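Local coordinates for probable ferredoxin-dependent nitrite reductase NirA (Mycobacterium tuberculosis, PDB 1ZJ8), which reduces sulfite to hydrogen sulfide with six electrons delivered by ferredoxin, using a siroheme and a [4Fe-4S] cluster, at residues Asp88-Thr92 with Lys435-Ala439; Glu502-Val506 with His525-Ser529. All coordinates share one frame; numbering follows the deposited sequence.

Contact 1 (Asp88-Thr92 with Lys435-Ala439); sequences DGTWT and KLSFA. With SF4 (iron/sulfur cluster), chain D.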
loop_
_atom_site.group_PDB
_atom_site.type_symbol
_atom_site.label_atom_id
_atom_site.label_comp_id
_atom_site.label_asym_id
_atom_site.label_seq_id
_atom_site.Cartn_x
_atom_site.Cartn_y
_atom_site.Cartn_z
ATOM N N ASP A 88 15.175 -9.667 18.050
ATOM C CA ASP A 88 14.989 -8.219 17.911
ATOM C C ASP A 88 15.906 -7.631 16.816
ATOM O O ASP A 88 16.561 -8.381 16.081
ATOM C CB ASP A 88 15.112 -7.503 19.281
ATOM C CG ASP A 88 16.518 -7.578 19.900
ATOM O OD1 ASP A 88 17.352 -8.427 19.502
ATOM O OD2 ASP A 88 16.780 -6.771 20.821
ATOM N N GLY A 89 15.924 -6.299 16.711
ATOM C CA GLY A 89 16.623 -5.577 15.635
ATOM C C GLY A 89 18.105 -5.865 15.447
ATOM O O GLY A 89 18.649 -5.717 14.341
ATOM N N THR A 90 18.761 -6.276 16.528
ATOM C CA THR A 90 20.133 -6.778 16.482
ATOM C C THR A 90 20.333 -7.816 15.374
ATOM O O THR A 90 21.367 -7.816 14.694
ATOM C CB THR A 90 20.487 -7.462 17.815
ATOM O OG1 THR A 90 19.893 -6.734 18.901
ATOM C CG2 THR A 90 22.021 -7.574 17.988
ATOM N N TRP A 91 19.339 -8.692 15.208
ATOM C CA TRP A 91 19.446 -9.864 14.343
ATOM C C TRP A 91 19.054 -9.603 12.897
ATOM O O TRP A 91 19.383 -10.386 12.006
ATOM C CB TRP A 91 18.561 -10.981 14.909
ATOM C CG TRP A 91 19.034 -11.484 16.244
ATOM C CD1 TRP A 91 18.626 -11.067 17.491
ATOM C CD2 TRP A 91 20.028 -12.493 16.462
ATOM N NE1 TRP A 91 19.303 -11.767 18.467
ATOM C CE2 TRP A 91 20.170 -12.646 17.864
ATOM C CE3 TRP A 91 20.811 -13.288 15.605
ATOM C CZ2 TRP A 91 21.067 -13.558 18.426
ATOM C CZ3 TRP A 91 21.697 -14.191 16.161
ATOM C CH2 TRP A 91 21.820 -14.321 17.561
ATOM N N THR A 92 18.349 -8.507 12.669
ATOM C CA THR A 92 17.868 -8.171 11.338
ATOM C C THR A 92 19.044 -7.854 10.389
ATOM O O THR A 92 19.872 -6.972 10.654
ATOM C CB THR A 92 16.854 -6.985 11.423
ATOM O OG1 THR A 92 15.739 -7.364 12.248
ATOM C CG2 THR A 92 16.360 -6.571 10.035
ATOM N N LYS A 435 10.610 -9.710 8.592
ATOM C CA LYS A 435 12.023 -10.053 8.761
ATOM C C LYS A 435 12.985 -8.886 8.565
ATOM O O LYS A 435 14.175 -9.035 8.860
ATOM C CB LYS A 435 12.429 -11.171 7.817
ATOM C CG LYS A 435 11.706 -12.504 8.044
ATOM C CD LYS A 435 12.119 -13.532 6.980
ATOM C CE LYS A 435 12.083 -12.940 5.531
ATOM N NZ LYS A 435 10.826 -12.169 5.207
ATOM N N LEU A 436 12.499 -7.736 8.094
ATOM C CA LEU A 436 13.384 -6.590 7.819
ATOM C C LEU A 436 13.225 -5.395 8.767
ATOM O O LEU A 436 13.850 -4.350 8.555
ATOM C CB LEU A 436 13.203 -6.126 6.375
ATOM C CG LEU A 436 13.217 -7.251 5.343
ATOM C CD1 LEU A 436 13.003 -6.658 3.946
ATOM C CD2 LEU A 436 14.512 -8.068 5.418
ATOM N N SER A 437 12.413 -5.569 9.815
ATOM C CA SER A 437 12.094 -4.504 10.795
ATOM C C SER A 437 13.055 -4.431 11.970
ATOM O O SER A 437 13.543 -5.451 12.448
ATOM C CB SER A 437 10.695 -4.742 11.377
ATOM O OG SER A 437 10.307 -6.103 11.162
ATOM N N PHE A 438 13.283 -3.212 12.448
ATOM C CA PHE A 438 14.076 -2.970 13.658
ATOM C C PHE A 438 13.165 -2.615 14.851
ATOM O O PHE A 438 13.608 -2.616 16.008
ATOM C CB PHE A 438 15.112 -1.868 13.400
ATOM C CG PHE A 438 16.000 -2.165 12.246
ATOM C CD1 PHE A 438 16.824 -3.290 12.267
ATOM C CD2 PHE A 438 15.995 -1.351 11.122
ATOM C CE1 PHE A 438 17.647 -3.602 11.184
ATOM C CE2 PHE A 438 16.822 -1.652 10.023
ATOM C CZ PHE A 438 17.650 -2.786 10.056
ATOM N N ALA A 439 11.890 -2.348 14.561
ATOM C CA ALA A 439 10.938 -1.946 15.585
ATOM C C ALA A 439 9.537 -2.489 15.350
ATOM O O ALA A 439 9.165 -2.944 14.248
ATOM C CB ALA A 439 10.878 -0.431 15.698
HETATM FE FE1 SF4 D . 10.107 -2.560 6.614
HETATM FE FE2 SF4 D . 7.709 -2.863 5.335
HETATM FE FE3 SF4 D . 8.567 -4.747 7.125
HETATM FE FE4 SF4 D . 7.629 -2.290 7.853
HETATM S S1 SF4 D . 6.422 -3.979 6.857
HETATM S S2 SF4 D . 9.534 -3.339 8.683
HETATM S S3 SF4 D . 8.522 -0.919 6.246
HETATM S S4 SF4 D . 9.572 -4.233 5.122
#
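The hydroxyl of Thr-92 is gripped twice: its OG1 donates to the carbonyl oxygen of Ser-437, with OG1 and O 2.9 Å apart, and is also hydrogen-bonded to NH2 of Arg-83. OG1 of Thr-92 comes to Ser-437 O from above the carbonyl plane, 35° out of it. With CG2 anti to the backbone N and OG1 anti to the carbonyl carbon (chi1 -60°), Thr-92 divides its two branches between different partners. The methyl CG2 packs 3.5 Å from Lys-435 O and 3.4 Å from CE1 of Phe-438, approaching the ring obliquely. CB of Thr-92 lies against CE1 and CD1 of the same ring. Further along, Gly-89 O lies at the ring edge, near its plane and 3.7 Å from Phe-438 CD1, while also accepting the backbone N-H of Thr-92 in a turn of helical shape. Leu-436 O sits over one ring face, offset toward the rim. Ser-437 CB comes within 3.3 Å of S2 of the iron-sulfur cluster. The cluster pocket closes in from both neighbours, since Ser-437 lies next to Cys-434, a probable cluster ligand, and the backbone of Phe-438 is hydrogen-bonded to that of Gly-473; Lys-435 reaches the siroheme through a weak hydrogen bond. An N-H given by Arg-83 to OG1 of Thr-92 would probably strengthen that hydroxyl as a donor to Ser-437 O, a relay that stays on the backbone side of Ser-437 while its CB faces the cluster.

Contact 2 (Glu502-Val506 with His525-Ser529); sequences EGFQV and HKVTS
Phe-504 lies along Val-527 and Ser-529. Its CB is 3.8 Å from Val-527 O, the oxygen that accepts the backbone N-H of Phe-504 itself. Because CG is anti to the carbonyl carbon (chi1 -61°), the ring runs on toward Ser-529. CD1 keeps Val-527 O at the ring edge, and CE1 meets CB of Ser-529 at 3.8 Å, again edge-on, with Ser-529 CA in the ring plane. The far end of the ring, CZ, meets Ala-439 CB. Leu-532 of helix 532-545 and Phe-488 of strand 486-494 also touch this side chain.

The backbones pair as antiparallel strands. Phe-504 and Val-527 form a hydrogen-bonded pair, and the return bond, Val-527 N to Phe-504 O, measures 2.9 Å and lies in the carbonyl plane. Gly-503 and Thr-528 make the adjoining non-hydrogen-bonded pair, their CA atoms 3.9 Å apart. A weak, nearly straight bond (171°) from Ser-529 N to Glu-502 O, 3.3 Å long, follows just past the strand end. Beyond Phe-504, Val-506 CG2 packs on Val-527 CG2 at 3.7 Å, and the His-525 side chain lies aslant of Val-506, its CD2 nearest CB. Tyr-535 of helix 532-545 touches both valines.

This is a beta hairpin, strands 500-508 and 520-528, at the edge of a mixed sheet in the C-terminal 4Fe-4S domain, with a helix packed on the Phe-504 and Val-527 face.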
loop_
_atom_site.group_PDB
_atom_site.type_symbol
_atom_site.label_atom_id
_atom_site.label_comp_id
_atom_site.label_asym_id
_atom_site.label_seq_id
_atom_site.Cartn_x
_atom_site.Cartn_y
_atom_site.Cartn_z
ATOM N N GLU A 502 15.627 -0.216 20.079
ATOM C CA GLU A 502 14.693 0.135 19.010
ATOM C C GLU A 502 14.139 1.556 19.172
ATOM O O GLU A 502 13.665 1.935 20.244
ATOM C CB GLU A 502 13.584 -0.935 18.849
ATOM C CG GLU A 502 12.362 -0.900 19.807
ATOM C CD GLU A 502 11.169 -1.728 19.275
ATOM O OE1 GLU A 502 11.280 -2.968 19.155
ATOM O OE2 GLU A 502 10.116 -1.134 18.960
ATOM N N GLY A 503 14.245 2.336 18.095
ATOM C CA GLY A 503 13.810 3.733 18.054
ATOM C C GLY A 503 13.591 4.185 16.613
ATOM O O GLY A 503 13.618 3.378 15.685
ATOM N N PHE A 504 13.369 5.482 16.418
ATOM C CA PHE A 504 12.899 5.996 15.134
ATOM C C PHE A 504 13.622 7.285 14.733
ATOM O O PHE A 504 13.925 8.136 15.574
ATOM C CB PHE A 504 11.369 6.229 15.191
ATOM C CG PHE A 504 10.569 4.973 15.466
ATOM C CD1 PHE A 504 10.287 4.574 16.773
ATOM C CD2 PHE A 504 10.126 4.176 14.428
ATOM C CE1 PHE A 504 9.578 3.412 17.034
ATOM C CE2 PHE A 504 9.419 3.019 14.691
ATOM C CZ PHE A 504 9.148 2.639 16.002
ATOM N N GLN A 505 13.914 7.388 13.438
ATOM C CA GLN A 505 14.340 8.630 12.805
ATOM C C GLN A 505 13.062 9.321 12.337
ATOM O O GLN A 505 12.112 8.655 11.937
ATOM C CB GLN A 505 15.272 8.320 11.608
ATOM C CG GLN A 505 15.990 9.541 10.939
ATOM C CD GLN A 505 16.976 9.135 9.782
ATOM O OE1 GLN A 505 16.714 9.384 8.598
ATOM N NE2 GLN A 505 18.102 8.512 10.147
ATOM N N VAL A 506 13.049 10.646 12.390
ATOM C CA VAL A 506 11.839 11.441 12.229
ATOM C C VAL A 506 11.848 12.253 10.936
ATOM O O VAL A 506 12.784 13.003 10.672
ATOM C CB VAL A 506 11.723 12.405 13.430
ATOM C CG1 VAL A 506 10.571 13.410 13.272
ATOM C CG2 VAL A 506 11.570 11.583 14.711
ATOM N N HIS A 525 19.010 13.401 15.823
ATOM C CA HIS A 525 17.669 13.090 16.311
ATOM C C HIS A 525 17.361 11.597 16.267
ATOM O O HIS A 525 17.412 10.958 15.214
ATOM C CB HIS A 525 16.642 13.853 15.473
ATOM C CG HIS A 525 15.373 14.163 16.199
ATOM N ND1 HIS A 525 15.257 14.076 17.571
ATOM C CD2 HIS A 525 14.175 14.606 15.746
ATOM C CE1 HIS A 525 14.034 14.428 17.931
ATOM N NE2 HIS A 525 13.359 14.755 16.841
ATOM N N LYS A 526 17.065 11.048 17.438
ATOM C CA LYS A 526 16.578 9.689 17.565
ATOM C C LYS A 526 15.436 9.751 18.577
ATOM O O LYS A 526 15.548 10.438 19.591
ATOM C CB LYS A 526 17.695 8.743 18.045
ATOM C CG LYS A 526 18.835 8.471 17.022
ATOM C CD LYS A 526 20.134 8.001 17.744
ATOM C CE LYS A 526 21.199 7.427 16.783
ATOM N NZ LYS A 526 22.193 6.500 17.435
ATOM N N VAL A 527 14.330 9.072 18.279
ATOM C CA VAL A 527 13.199 8.969 19.213
ATOM C C VAL A 527 13.003 7.498 19.550
ATOM O O VAL A 527 12.757 6.679 18.659
ATOM C CB VAL A 527 11.880 9.550 18.625
ATOM C CG1 VAL A 527 10.710 9.292 19.575
ATOM C CG2 VAL A 527 12.013 11.044 18.353
ATOM N N THR A 528 13.134 7.155 20.826
ATOM C CA THR A 528 12.960 5.775 21.237
ATOM C C THR A 528 11.497 5.399 21.193
ATOM O O THR A 528 10.619 6.241 21.382
ATOM C CB THR A 528 13.464 5.553 22.643
ATOM O OG1 THR A 528 13.158 6.710 23.431
ATOM C CG2 THR A 528 14.971 5.313 22.633
ATOM N N SER A 529 11.245 4.119 20.960
ATOM C CA SER A 529 9.886 3.616 20.862
ATOM C C SER A 529 9.027 3.917 22.101
ATOM O O SER A 529 7.817 3.958 22.012
ATOM C CB SER A 529 9.902 2.122 20.602
ATOM O OG SER A 529 8.586 1.640 20.492
#

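Overall arrangement
The two contacts, their centres about 14 Å apart, follow one another along the chain and meet where segment 435-439 ends. Phe-438 O lies 3.3 Å from Glu-502 CB, and Ala-439 CB rests 3.5 Å from CZ of Phe-504, so the loop of contact 1 packs directly on the strand of contact 2. OE2 of Glu-502 accepts a hydrogen bond from the backbone N of Glu-440, tying the two together just beyond Ala-439. Their relation to the cofactors differs. Contact 1 touches the cluster and, weakly, the siroheme, whereas the nearest atoms of the Phe-504 side chain are about 9 Å from the cluster and about 13 Å from the siroheme, a shell farther out.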